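Local coordinates for molybdenum ABC transporter, periplasmic molybdenum-binding protein (Vibrio cholerae, PDB 4RXL) that binds tungstate, and probably molybdate, in the periplasm as the solute-binding component of an ABC-type transporter, at residues N16-L21 and L33-G38; A23-Q28 and A209-Y214; T80-S85 and F227-V232; I89-Q94 and A158-G163; D113-V118 and R146-N151. All coordinates share one frame; numbering follows the deposited sequence.

Interaction 1: N16-L21 and L33-G38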
# COMPACT_ATOMS: atom_id res chain seq x y z
N ASN A 16 6.07 3.59 -7.22
CA ASN A 16 6.29 3.67 -8.64
C ASN A 16 5.35 4.62 -9.33
O ASN A 16 5.78 5.39 -10.16
CB ASN A 16 6.28 2.30 -9.31
CG ASN A 16 7.32 1.40 -8.71
OD1 ASN A 16 7.11 0.82 -7.66
ND2 ASN A 16 8.45 1.30 -9.36
N ALA A 17 4.09 4.60 -8.94
CA ALA A 17 3.09 5.46 -9.54
C ALA A 17 3.39 6.92 -9.25
O ALA A 17 3.27 7.74 -10.16
CB ALA A 17 1.69 5.09 -9.03
N VAL A 18 3.78 7.23 -8.01
CA VAL A 18 4.10 8.63 -7.69
C VAL A 18 5.38 9.04 -8.44
O VAL A 18 5.48 10.16 -8.94
CB VAL A 18 4.20 8.91 -6.20
CG1 VAL A 18 4.67 10.34 -5.92
CG2 VAL A 18 2.84 8.67 -5.59
N ASN A 19 6.34 8.15 -8.56
CA ASN A 19 7.51 8.50 -9.33
C ASN A 19 7.13 8.86 -10.80
O ASN A 19 7.60 9.84 -11.35
CB ASN A 19 8.55 7.37 -9.32
CG ASN A 19 9.28 7.26 -7.98
OD1 ASN A 19 9.29 8.17 -7.14
ND2 ASN A 19 9.91 6.12 -7.78
N ALA A 20 6.26 8.05 -11.40
CA ALA A 20 5.74 8.32 -12.72
C ALA A 20 4.94 9.62 -12.81
O ALA A 20 5.07 10.35 -13.78
CB ALA A 20 4.90 7.14 -13.19
N LEU A 21 4.14 9.89 -11.79
CA LEU A 21 3.35 11.12 -11.73
C LEU A 21 4.20 12.37 -11.60
O LEU A 21 3.95 13.36 -12.29
CB LEU A 21 2.31 11.05 -10.63
CG LEU A 21 1.19 10.02 -10.78
CD1 LEU A 21 0.53 9.70 -9.47
CD2 LEU A 21 0.13 10.51 -11.78
N LEU A 33 9.72 18.50 -6.67
CA LEU A 33 8.91 17.62 -5.85
C LEU A 33 9.85 16.60 -5.20
O LEU A 33 10.55 15.86 -5.89
CB LEU A 33 7.83 16.92 -6.68
N VAL A 34 9.88 16.60 -3.87
CA VAL A 34 10.66 15.67 -3.07
C VAL A 34 9.74 14.62 -2.45
O VAL A 34 8.75 14.98 -1.86
CB VAL A 34 11.35 16.40 -1.92
CG1 VAL A 34 12.08 15.42 -1.02
CG2 VAL A 34 12.29 17.47 -2.47
N THR A 35 10.11 13.33 -2.53
CA THR A 35 9.27 12.21 -2.11
C THR A 35 9.89 11.39 -1.01
O THR A 35 11.09 11.14 -1.01
CB THR A 35 8.95 11.26 -3.28
OG1 THR A 35 10.16 10.81 -3.87
CG2 THR A 35 8.11 11.96 -4.35
N VAL A 36 9.06 10.99 -0.06
CA VAL A 36 9.43 10.13 1.06
C VAL A 36 8.40 9.02 1.09
O VAL A 36 7.20 9.28 1.23
CB VAL A 36 9.35 10.90 2.38
CG1 VAL A 36 9.51 9.96 3.60
CG2 VAL A 36 10.35 12.04 2.38
N TYR A 37 8.86 7.77 0.96
CA TYR A 37 8.01 6.59 0.90
C TYR A 37 8.22 5.75 2.17
O TYR A 37 9.32 5.70 2.71
CB TYR A 37 8.28 5.76 -0.35
CG TYR A 37 8.06 6.47 -1.65
CD1 TYR A 37 6.79 6.83 -2.04
CD2 TYR A 37 9.12 6.76 -2.51
CE1 TYR A 37 6.58 7.52 -3.22
CE2 TYR A 37 8.91 7.46 -3.72
CZ TYR A 37 7.62 7.81 -4.08
OH TYR A 37 7.41 8.51 -5.24
N GLY A 38 7.16 5.12 2.62
CA GLY A 38 7.26 4.29 3.81
C GLY A 38 5.89 3.79 4.19
O GLY A 38 4.87 4.02 3.48

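Interaction 2: A23-Q28 and A209-Y214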
# COMPACT_ATOMS: atom_id res chain seq x y z
N ALA A 23 7.32 12.58 -12.63
CA ALA A 23 7.99 12.69 -13.89
C ALA A 23 7.13 13.39 -14.94
O ALA A 23 7.60 14.26 -15.65
CB ALA A 23 8.41 11.32 -14.38
N ASP A 24 5.86 12.99 -15.03
CA ASP A 24 4.91 13.55 -16.01
C ASP A 24 4.68 15.03 -15.71
O ASP A 24 4.84 15.87 -16.57
CB ASP A 24 3.60 12.76 -15.94
CG ASP A 24 2.57 13.20 -16.99
OD1 ASP A 24 2.89 13.14 -18.19
OD2 ASP A 24 1.44 13.58 -16.61
N TYR A 25 4.29 15.32 -14.48
CA TYR A 25 4.09 16.69 -14.01
C TYR A 25 5.33 17.57 -14.17
O TYR A 25 5.20 18.74 -14.52
CB TYR A 25 3.68 16.67 -12.54
CG TYR A 25 3.12 17.97 -12.01
CD1 TYR A 25 1.88 18.41 -12.41
CD2 TYR A 25 3.83 18.74 -11.09
CE1 TYR A 25 1.34 19.60 -11.94
CE2 TYR A 25 3.29 19.92 -10.59
CZ TYR A 25 2.05 20.35 -11.03
OH TYR A 25 1.51 21.51 -10.56
N SER A 26 6.52 17.03 -13.89
CA SER A 26 7.75 17.85 -13.81
C SER A 26 8.18 18.45 -15.15
O SER A 26 8.99 19.38 -15.18
CB SER A 26 8.92 17.07 -13.18
OG SER A 26 8.75 16.87 -11.77
N GLN A 27 7.64 17.94 -16.26
CA GLN A 27 7.94 18.50 -17.59
C GLN A 27 7.19 19.81 -17.88
O GLN A 27 7.71 20.68 -18.58
CB GLN A 27 7.63 17.48 -18.68
N GLN A 28 5.96 19.93 -17.37
CA GLN A 28 5.14 21.12 -17.62
C GLN A 28 5.31 22.23 -16.57
O GLN A 28 4.93 23.37 -16.81
CB GLN A 28 3.65 20.74 -17.70
CG GLN A 28 3.25 19.90 -18.90
CD GLN A 28 3.24 18.41 -18.61
OE1 GLN A 28 2.21 17.84 -18.25
NE2 GLN A 28 4.40 17.76 -18.76
N ALA A 209 -1.96 22.94 -3.97
CA ALA A 209 -3.27 22.89 -4.65
C ALA A 209 -3.19 22.48 -6.13
O ALA A 209 -4.04 21.70 -6.62
CB ALA A 209 -4.00 24.23 -4.51
N GLU A 210 -2.20 23.00 -6.85
CA GLU A 210 -1.98 22.65 -8.26
C GLU A 210 -1.55 21.18 -8.42
O GLU A 210 -1.97 20.50 -9.35
CB GLU A 210 -0.97 23.57 -8.91
CG GLU A 210 -1.46 25.01 -8.99
CD GLU A 210 -0.41 25.99 -9.48
OE1 GLU A 210 -0.57 27.20 -9.21
OE2 GLU A 210 0.56 25.55 -10.14
N TRP A 211 -0.72 20.69 -7.51
CA TRP A 211 -0.39 19.26 -7.51
C TRP A 211 -1.62 18.38 -7.34
O TRP A 211 -1.81 17.39 -8.06
CB TRP A 211 0.62 18.91 -6.41
CG TRP A 211 1.90 18.44 -6.95
CD1 TRP A 211 3.06 19.16 -7.13
CD2 TRP A 211 2.17 17.13 -7.44
NE1 TRP A 211 4.03 18.36 -7.69
CE2 TRP A 211 3.51 17.11 -7.90
CE3 TRP A 211 1.41 15.97 -7.55
CZ2 TRP A 211 4.09 15.97 -8.44
CZ3 TRP A 211 1.99 14.84 -8.08
CH2 TRP A 211 3.30 14.85 -8.52
N VAL A 212 -2.44 18.74 -6.36
CA VAL A 212 -3.67 18.00 -6.05
C VAL A 212 -4.60 17.99 -7.28
O VAL A 212 -5.15 16.94 -7.64
CB VAL A 212 -4.34 18.60 -4.79
CG1 VAL A 212 -5.76 18.09 -4.61
CG2 VAL A 212 -3.48 18.28 -3.56
N ALA A 213 -4.75 19.15 -7.93
CA ALA A 213 -5.57 19.26 -9.15
C ALA A 213 -5.07 18.30 -10.23
O ALA A 213 -5.87 17.61 -10.88
CB ALA A 213 -5.59 20.69 -9.67
N TYR A 214 -3.75 18.22 -10.40
CA TYR A 214 -3.16 17.30 -11.37
C TYR A 214 -3.42 15.84 -10.96
O TYR A 214 -3.82 15.02 -11.80
CB TYR A 214 -1.66 17.56 -11.57
CG TYR A 214 -0.95 16.43 -12.30
CD1 TYR A 214 -1.06 16.28 -13.68
CD2 TYR A 214 -0.24 15.48 -11.59
CE1 TYR A 214 -0.44 15.22 -14.33
CE2 TYR A 214 0.39 14.43 -12.23
CZ TYR A 214 0.28 14.30 -13.58
OH TYR A 214 0.90 13.24 -14.19

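Interaction 3: T80-S85 and F227-V232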
# COMPACT_ATOMS: atom_id res chain seq x y z
N THR A 80 -10.17 10.96 -2.19
CA THR A 80 -9.69 9.61 -2.48
C THR A 80 -9.11 9.57 -3.89
O THR A 80 -9.70 10.06 -4.85
CB THR A 80 -10.80 8.55 -2.35
OG1 THR A 80 -11.47 8.75 -1.10
CG2 THR A 80 -10.22 7.17 -2.38
N LEU A 81 -7.93 9.01 -3.98
CA LEU A 81 -7.15 9.00 -5.20
C LEU A 81 -7.29 7.70 -6.03
O LEU A 81 -7.27 7.73 -7.26
CB LEU A 81 -5.70 9.20 -4.79
CG LEU A 81 -4.69 9.44 -5.89
CD1 LEU A 81 -5.10 10.66 -6.70
CD2 LEU A 81 -3.35 9.65 -5.23
N ALA A 82 -7.38 6.56 -5.36
CA ALA A 82 -7.23 5.28 -6.03
C ALA A 82 -7.69 4.16 -5.11
O ALA A 82 -7.85 4.35 -3.91
CB ALA A 82 -5.75 5.09 -6.37
N ALA A 83 -7.84 2.97 -5.69
CA ALA A 83 -8.13 1.77 -4.93
C ALA A 83 -7.19 0.65 -5.33
O ALA A 83 -6.42 0.77 -6.28
CB ALA A 83 -9.58 1.35 -5.14
N ASN A 84 -7.22 -0.43 -4.56
CA ASN A 84 -6.33 -1.56 -4.83
C ASN A 84 -7.05 -2.83 -4.44
O ASN A 84 -8.17 -2.80 -3.95
CB ASN A 84 -5.00 -1.39 -4.08
CG ASN A 84 -3.78 -1.86 -4.87
OD1 ASN A 84 -3.86 -2.79 -5.69
ND2 ASN A 84 -2.63 -1.28 -4.57
N SER A 85 -6.39 -3.97 -4.69
CA SER A 85 -6.82 -5.24 -4.17
C SER A 85 -5.63 -5.91 -3.53
O SER A 85 -4.47 -5.49 -3.68
CB SER A 85 -7.46 -6.10 -5.25
OG SER A 85 -6.51 -6.46 -6.21
N PHE A 227 -0.36 1.53 -13.84
CA PHE A 227 0.39 0.86 -12.76
C PHE A 227 -0.49 -0.14 -12.01
O PHE A 227 -0.04 -0.76 -11.05
CB PHE A 227 1.00 1.90 -11.83
CG PHE A 227 2.26 2.55 -12.38
CD1 PHE A 227 2.19 3.63 -13.24
CD2 PHE A 227 3.51 2.03 -12.09
CE1 PHE A 227 3.33 4.19 -13.79
CE2 PHE A 227 4.65 2.63 -12.60
CZ PHE A 227 4.58 3.68 -13.46
N GLY A 228 -1.72 -0.31 -12.46
CA GLY A 228 -2.58 -1.36 -11.95
C GLY A 228 -3.55 -0.95 -10.87
O GLY A 228 -4.28 -1.80 -10.36
N PHE A 229 -3.59 0.34 -10.52
CA PHE A 229 -4.53 0.79 -9.52
C PHE A 229 -5.94 0.79 -10.09
O PHE A 229 -6.14 0.95 -11.29
CB PHE A 229 -4.16 2.17 -8.98
CG PHE A 229 -2.95 2.15 -8.12
CD1 PHE A 229 -1.71 2.27 -8.70
CD2 PHE A 229 -3.03 1.98 -6.76
CE1 PHE A 229 -0.56 2.21 -7.93
CE2 PHE A 229 -1.90 1.92 -5.99
CZ PHE A 229 -0.66 2.04 -6.58
N GLU A 230 -6.91 0.68 -9.20
CA GLU A 230 -8.32 0.74 -9.56
C GLU A 230 -8.84 2.15 -9.40
O GLU A 230 -8.37 2.89 -8.53
CB GLU A 230 -9.18 -0.15 -8.65
CG GLU A 230 -8.93 -1.64 -8.71
CD GLU A 230 -9.74 -2.38 -7.64
OE1 GLU A 230 -10.67 -1.77 -7.05
OE2 GLU A 230 -9.45 -3.56 -7.39
N SER A 231 -9.82 2.51 -10.21
CA SER A 231 -10.53 3.78 -10.06
C SER A 231 -11.44 3.81 -8.84
O SER A 231 -11.81 2.77 -8.27
CB SER A 231 -11.37 4.07 -11.31
OG SER A 231 -11.75 5.43 -11.34
N VAL A 232 -11.80 5.01 -8.40
CA VAL A 232 -12.84 5.16 -7.39
C VAL A 232 -13.95 6.05 -7.95
O VAL A 232 -13.67 7.03 -8.65
CB VAL A 232 -12.28 5.71 -6.08
CG1 VAL A 232 -11.27 4.73 -5.48
CG2 VAL A 232 -11.63 7.08 -6.26
O HOH W 1 -10.09 7.07 -9.02
O HOH W 2 -5.39 -2.68 -8.07
O HOH W 3 -7.24 -4.60 -8.19

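Interaction 4: I89-Q94 and A158-G163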
# COMPACT_ATOMS: atom_id res chain seq x y z
N ILE A 89 1.11 -13.90 -2.81
CA ILE A 89 2.21 -14.15 -3.75
C ILE A 89 3.19 -15.20 -3.25
O ILE A 89 3.28 -15.49 -2.06
CB ILE A 89 2.98 -12.85 -4.09
CG1 ILE A 89 3.51 -12.13 -2.84
CG2 ILE A 89 2.11 -11.85 -4.82
CD1 ILE A 89 4.63 -11.18 -3.15
N ARG A 90 3.93 -15.75 -4.21
CA ARG A 90 5.01 -16.71 -3.99
C ARG A 90 6.19 -16.26 -4.85
O ARG A 90 5.99 -15.50 -5.81
CB ARG A 90 4.57 -18.11 -4.47
CG ARG A 90 4.32 -18.22 -5.97
CD ARG A 90 4.03 -19.64 -6.39
NE ARG A 90 3.73 -19.78 -7.82
CZ ARG A 90 4.63 -19.89 -8.80
NH1 ARG A 90 5.94 -19.86 -8.54
NH2 ARG A 90 4.23 -20.03 -10.05
N PRO A 91 7.43 -16.71 -4.53
CA PRO A 91 8.54 -16.45 -5.44
C PRO A 91 8.32 -17.25 -6.71
O PRO A 91 7.88 -18.39 -6.63
CB PRO A 91 9.78 -16.96 -4.68
CG PRO A 91 9.32 -17.33 -3.32
CD PRO A 91 7.83 -17.46 -3.34
N THR A 92 8.63 -16.65 -7.86
CA THR A 92 8.33 -17.26 -9.14
C THR A 92 9.07 -18.59 -9.28
O THR A 92 8.54 -19.54 -9.85
CB THR A 92 8.70 -16.33 -10.32
OG1 THR A 92 7.90 -15.15 -10.26
CG2 THR A 92 8.45 -17.02 -11.66
N ALA A 93 10.28 -18.65 -8.72
CA ALA A 93 11.07 -19.87 -8.77
C ALA A 93 10.70 -20.90 -7.69
O ALA A 93 11.38 -21.91 -7.55
CB ALA A 93 12.55 -19.52 -8.67
N GLN A 94 9.66 -20.65 -6.90
CA GLN A 94 9.20 -21.61 -5.89
C GLN A 94 7.71 -21.87 -6.09
O GLN A 94 6.89 -21.11 -5.59
CB GLN A 94 9.45 -21.09 -4.47
CG GLN A 94 10.89 -21.22 -3.98
CD GLN A 94 11.11 -20.57 -2.62
OE1 GLN A 94 10.49 -20.96 -1.62
NE2 GLN A 94 11.99 -19.57 -2.56
N ALA A 158 9.87 -7.77 -0.98
CA ALA A 158 11.27 -8.14 -1.19
C ALA A 158 11.64 -9.48 -0.55
O ALA A 158 12.51 -10.17 -1.05
CB ALA A 158 12.19 -7.05 -0.66
N LEU A 159 11.01 -9.82 0.58
CA LEU A 159 11.26 -11.13 1.23
C LEU A 159 10.86 -12.29 0.32
O LEU A 159 11.52 -13.32 0.27
CB LEU A 159 10.50 -11.25 2.55
CG LEU A 159 11.01 -10.47 3.76
CD1 LEU A 159 10.05 -10.64 4.93
CD2 LEU A 159 12.43 -10.91 4.12
N VAL A 160 9.75 -12.08 -0.38
CA VAL A 160 9.23 -13.05 -1.31
C VAL A 160 10.13 -13.10 -2.55
O VAL A 160 10.48 -14.19 -3.01
CB VAL A 160 7.74 -12.79 -1.68
CG1 VAL A 160 7.18 -13.96 -2.47
CG2 VAL A 160 6.94 -12.59 -0.39
N GLU A 161 10.51 -11.93 -3.08
CA GLU A 161 11.43 -11.85 -4.22
C GLU A 161 12.74 -12.58 -3.95
O GLU A 161 13.28 -13.28 -4.83
CB GLU A 161 11.72 -10.40 -4.58
CG GLU A 161 10.53 -9.64 -5.12
CD GLU A 161 10.87 -8.20 -5.50
OE1 GLU A 161 11.74 -7.59 -4.83
OE2 GLU A 161 10.25 -7.69 -6.45
N ARG A 162 13.26 -12.43 -2.74
CA ARG A 162 14.51 -13.13 -2.36
C ARG A 162 14.32 -14.61 -2.03
O ARG A 162 15.29 -15.32 -1.84
CB ARG A 162 15.18 -12.42 -1.18
CG ARG A 162 15.59 -10.99 -1.51
CD ARG A 162 16.68 -10.51 -0.56
NE ARG A 162 16.20 -10.30 0.81
CZ ARG A 162 15.50 -9.25 1.22
NH1 ARG A 162 15.15 -8.28 0.37
NH2 ARG A 162 15.13 -9.16 2.49
N GLY A 163 13.09 -15.08 -1.95
CA GLY A 163 12.83 -16.47 -1.64
C GLY A 163 12.93 -16.79 -0.17
O GLY A 163 12.94 -17.95 0.18

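Interaction 5: D113-V118 and R146-N151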
# COMPACT_ATOMS: atom_id res chain seq x y z
N ASP A 113 8.83 -24.59 6.59
CA ASP A 113 9.65 -24.15 7.69
C ASP A 113 9.92 -22.66 7.61
O ASP A 113 10.84 -22.17 8.21
CB ASP A 113 10.98 -24.90 7.66
CG ASP A 113 10.82 -26.41 7.76
OD1 ASP A 113 10.42 -26.90 8.82
OD2 ASP A 113 11.14 -27.10 6.78
N SER A 114 9.17 -21.96 6.78
CA SER A 114 9.32 -20.52 6.58
C SER A 114 8.16 -19.69 7.17
O SER A 114 7.21 -20.20 7.72
CB SER A 114 9.51 -20.18 5.12
OG SER A 114 10.67 -20.78 4.56
N ARG A 115 8.29 -18.38 7.07
CA ARG A 115 7.29 -17.44 7.55
C ARG A 115 6.53 -16.70 6.43
O ARG A 115 7.06 -16.49 5.35
CB ARG A 115 7.97 -16.43 8.47
CG ARG A 115 8.46 -17.02 9.77
CD ARG A 115 9.06 -15.96 10.67
NE ARG A 115 9.28 -16.53 12.01
CZ ARG A 115 8.43 -16.45 13.04
NH1 ARG A 115 7.26 -15.81 12.95
NH2 ARG A 115 8.77 -17.02 14.19
N LEU A 116 5.29 -16.32 6.71
CA LEU A 116 4.48 -15.55 5.77
C LEU A 116 4.88 -14.08 5.82
O LEU A 116 4.81 -13.45 6.89
CB LEU A 116 2.99 -15.67 6.15
CG LEU A 116 1.93 -14.96 5.32
CD1 LEU A 116 1.87 -15.44 3.88
CD2 LEU A 116 0.58 -15.15 6.00
N ALA A 117 5.29 -13.53 4.68
CA ALA A 117 5.71 -12.13 4.62
C ALA A 117 4.50 -11.22 4.61
O ALA A 117 3.64 -11.32 3.72
CB ALA A 117 6.57 -11.87 3.40
N VAL A 118 4.43 -10.33 5.59
CA VAL A 118 3.37 -9.33 5.65
C VAL A 118 3.93 -8.04 6.24
O VAL A 118 4.97 -8.09 6.93
CB VAL A 118 2.19 -9.76 6.55
CG1 VAL A 118 1.54 -11.03 6.01
CG2 VAL A 118 2.64 -9.94 8.00
N ARG A 146 3.42 -17.19 12.75
CA ARG A 146 4.23 -17.64 11.61
C ARG A 146 4.42 -16.51 10.61
O ARG A 146 4.57 -16.76 9.42
CB ARG A 146 3.55 -18.82 10.88
CG ARG A 146 3.11 -19.98 11.75
CD ARG A 146 4.19 -21.05 11.87
NE ARG A 146 3.88 -22.22 11.04
CZ ARG A 146 4.59 -22.63 9.98
NH1 ARG A 146 5.68 -21.98 9.58
NH2 ARG A 146 4.20 -23.72 9.33
N LEU A 147 4.41 -15.26 11.09
CA LEU A 147 4.59 -14.08 10.25
C LEU A 147 6.03 -13.57 10.28
O LEU A 147 6.70 -13.61 11.31
CB LEU A 147 3.69 -12.93 10.74
CG LEU A 147 2.22 -13.26 10.97
CD1 LEU A 147 1.53 -12.07 11.62
CD2 LEU A 147 1.54 -13.64 9.67
N ALA A 148 6.48 -13.05 9.14
CA ALA A 148 7.65 -12.19 9.07
C ALA A 148 7.13 -10.79 8.78
O ALA A 148 6.74 -10.49 7.65
CB ALA A 148 8.62 -12.66 8.00
N GLN A 149 7.05 -9.97 9.82
CA GLN A 149 6.40 -8.66 9.69
C GLN A 149 7.44 -7.61 9.34
O GLN A 149 8.49 -7.54 9.94
CB GLN A 149 5.67 -8.25 10.97
CG GLN A 149 4.57 -9.21 11.38
CD GLN A 149 3.75 -8.68 12.56
OE1 GLN A 149 3.11 -7.62 12.48
NE2 GLN A 149 3.77 -9.43 13.66
N THR A 150 7.11 -6.80 8.33
CA THR A 150 8.02 -5.79 7.82
C THR A 150 7.44 -4.39 8.01
O THR A 150 6.23 -4.21 8.24
CB THR A 150 8.26 -6.01 6.32
OG1 THR A 150 7.02 -5.83 5.61
CG2 THR A 150 8.80 -7.39 6.08
N ASN A 151 8.31 -3.37 7.92
CA ASN A 151 7.85 -1.98 8.12
C ASN A 151 6.97 -1.39 7.02
O ASN A 151 6.30 -0.36 7.22
CB ASN A 151 9.05 -1.04 8.29
CG ASN A 151 9.84 -1.32 9.53
OD1 ASN A 151 9.51 -2.20 10.31
ND2 ASN A 151 10.92 -0.59 9.70
O HOH W 4 4.49 -14.31 13.77

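Interaction 1: N16-L21 and L33-G38
Tyr37 reaches from strand 33-38 to helix 15-28 and ends, phenol tip first, against Val18 and Asn19. The segments 16-21 and 33-38 run almost exactly antiparallel with their axes 10.3 Å apart, a gap that suits a residue as long as tyrosine. Tyr37 CG lies anti to the carbonyl carbon, and both helix residues come at the edge of the ring, near its plane. Asn19 does not aim its CB at the strand; chi1 of -74° swings the amide back so that OD1 accepts a 2.7 Å hydrogen bond from Tyr37 OH. Amide and ring planes stand 76° apart, and the hydroxyl approaches from above the carbonyl plane, 55° out of it. Val18, with CG1 anti to the backbone N, sets that methyl 3.4 Å from Tyr37 OH, while its CB lies 4.1 Å from Tyr37 CE1. The same CG1 touches Thr35 CG2 at 4.1 Å, the two side chains passing alongside one another, pointing oppositely; threonine, beta-branched, fits the extended strand and offers the helix a methyl. Helix and strand belong to the beta-alpha-beta unit 6-11, 15-28, 33-38, and the strand ends at Gly38, which touches the bound tungstate. Ala17 and Leu21 pack instead on helix 218-226. The chemistry is divided accordingly: valine shields the apolar flank of the phenol on the buried side, and the exposed asparagine accepts the hydrogen bond of the hydroxyl, fixing its rotation through a bond between neutral groups that brings no charge beside the strand.

Interaction 2: A23-Q28 and A209-Y214
Helix segments 23-28 and 209-214 cross at 125° between their N-to-C directions, with axes 11.7 Å apart, a wide separation that large aromatic side chains fill. Tyr25 is the wedge. Its CG is anti to the backbone N (chi1 -166°), which drives the ring between Trp211 and Tyr214. The CD2-CE2 flank lies over one face of the indole, CE2 coming to 3.4 Å from Trp211 NE1, and the opposite flank lies over one face of Tyr214, with Tyr25 CD1 3.5 Å from Tyr214 CG. Both ring pairs are oblique, that with Tyr214 having its planes at 44°, so the cluster interlocks without forming a parallel pile. Tyr25 CB adds a CH-pi contact, 4.2 Å from the centroid of the Tyr214 ring. At the far end Tyr25 OH rests 3.6 Å from Glu210 CB, the aliphatic part of a side chain whose carboxylate can remain near solvent. At the edge of its own ring Tyr214 OH donates a short 2.5 Å hydrogen bond to Asp24 OD2, which accepts with its anti lone pair. Asp24 CG is likewise anti to the backbone N, so consecutive helix residues deliver a carboxylate and a ring to the same partner. This bond probably helps stabilise the carboxylate charge. Beyond the pair, His29 stacks on Tyr25, Ala220 and Ile223 of helix 218-226 pack against Tyr214, and Trp211 extends the cluster to Val22 of helix 15-28 and to Leu55 of strand 55-57.

Interaction 3: T80-S85 and F227-V232
Two backbone hydrogen bonds form the core of this contact. Ala83 N donates to Glu230 O at 2.9 Å, and Glu230 N returns the bond to Ala83 O at 3.0 Å. They make a single antiparallel bridge, a hydrogen-bonded pair, between strand 78-91 and the loop that follows helix 218-226. That helix ends in a Schellman motif at Gly228, whose positive phi suits glycine and turns the chain toward the strand.

Water supplies further links. One molecule donates to Asn84 OD1 at 2.8 Å and also to Gly228 O. A second joins Ser85 OG to Glu230, donating to OE2 at 2.6 Å. A third accepts from Val232 N and reaches Leu81 O only weakly.

Apolar groups fill the remaining surface. Val232 CG1 lies 3.8 Å from Ala83 CB, where the small alanine lets the backbones approach, and Val232 CG2 reaches Thr80. The edge of the Phe229 ring meets Ala83 O, while Asn84 ND2 comes obliquely to 3.6 Å from Phe229 CE2. That amide nitrogen has its stronger partners in Thr173 OG1 and Tyr197 OH, and Tyr197 also meets Phe229 edge-to-face.

Asn84 is thus gripped at both ends of its amide, since OD1 also accepts from Ser85 N. The chemistry implies a tail whose direct hydrogen bonds to the strand are main-chain ones and so independent of side-chain identity, with Phe229 buried next to the bridge and the charged end of Glu230 met by water.

Interaction 4: I89-Q94 and A158-G163
This is a strand-to-helix contact: the end of strand 78-91 packs on the last turn of helix 153-161, which closes in a Schellman motif at Gly163. It lies in the part of the fold where strand 78-91 pairs with strands 168-171 and 181-186. Val160 carries the apolar part. With its CG1 anti to the backbone N (chi1 -171°), it enters between Ile89 and Pro91, two residues whose CB atoms face the helix because neighbours on a strand alternate and Arg90 points away. Ile89 CD1 lies 3.8 Å from Val160 CB, and Pro91 CD is 3.7 Å from Val160 CG1, the proline crossing the valine at about a right angle. Branched and cyclic side chains suit this buried spot, being compact and stiff. The proline ring also lies against the helix backbone, its CB 3.3 Å from Val160 O, the carbonyl that accepts from Gly163 N in the capping turn.

From Pro91 the chain leaves the strand in a type I turn that runs to Gln94. Arg90 steadies it from the other side: its NH1 donates to Thr92 O at 2.9 Å, the oxygen lying nearly in the guanidinium plane, and makes weak bonds to Pro91 O and Gln94 O. Gly163, with its positive phi and lack of a side chain, lets the turn come close. There the extended Gln94 side chain reaches over, its NE2 giving Gly163 O a weak but nearly straight bond of 3.3 Å.

Interaction 5: D113-V118 and R146-N151
Four main-chain hydrogen bonds stitch these strands together: Leu116 N to Arg146 O at 2.8 Å, Ala148 N to Leu116 O at 2.8 Å, then Val118 N to Ala148 O at 3.1 Å and Thr150 N to Val118 O at 2.9 Å. The third is nearly straight, 173° at the hydrogen. Arg115 adds a side-chain grip: extended from CG to NE, it brings NH1 to within 2.8 Å of Leu147 O, which it meets from above the carbonyl plane. A water accepts from Leu147 N and, weakly, from the same NH1. Arg146, bent at chi2 and chi3, curls its guanidinium back beside the loop at Ser114, where NE donates to Gln108 OE1.

Side chains pair in register on the two faces. Leu116 and Leu147 lie side by side, CD2 to CD2 at 4.1 Å, and Val118 CG2 touches Gln149 CG at 4.0 Å on the same face. On the other, small Ala117 and Ala148 admit helix 153-161, whose Val160 meets Ala117. Parallel strands 116-119 and 147-150, joined through helices 125-137 and 140-143, form a beta-alpha-beta crossover, as expected in a lobe of a periplasmic binding protein.

From the N terminus, interaction 1 closes first, a short loop within the first beta-alpha-beta unit. Interaction 2 opens on the same helix before that closure, so the two cross, and it closes only at 209-214. Interaction 3 opens at 80-85 and closes last, at 227-232, thereby crossing interaction 2. Within the spans of both lies interaction 4, and within interaction 4 lies interaction 5. Interaction 1 stays within the N-terminal unit; interaction 2 ties helix 206-215 to it, and interaction 3 ties the C-terminal tail to strand 78-91, with Phe227 packing back on Asn16 and Ala20. Interactions 4 and 5 meet through Leu159 and Val160 in the other lobe, while strand 78-91 serves both interactions 3 and 4.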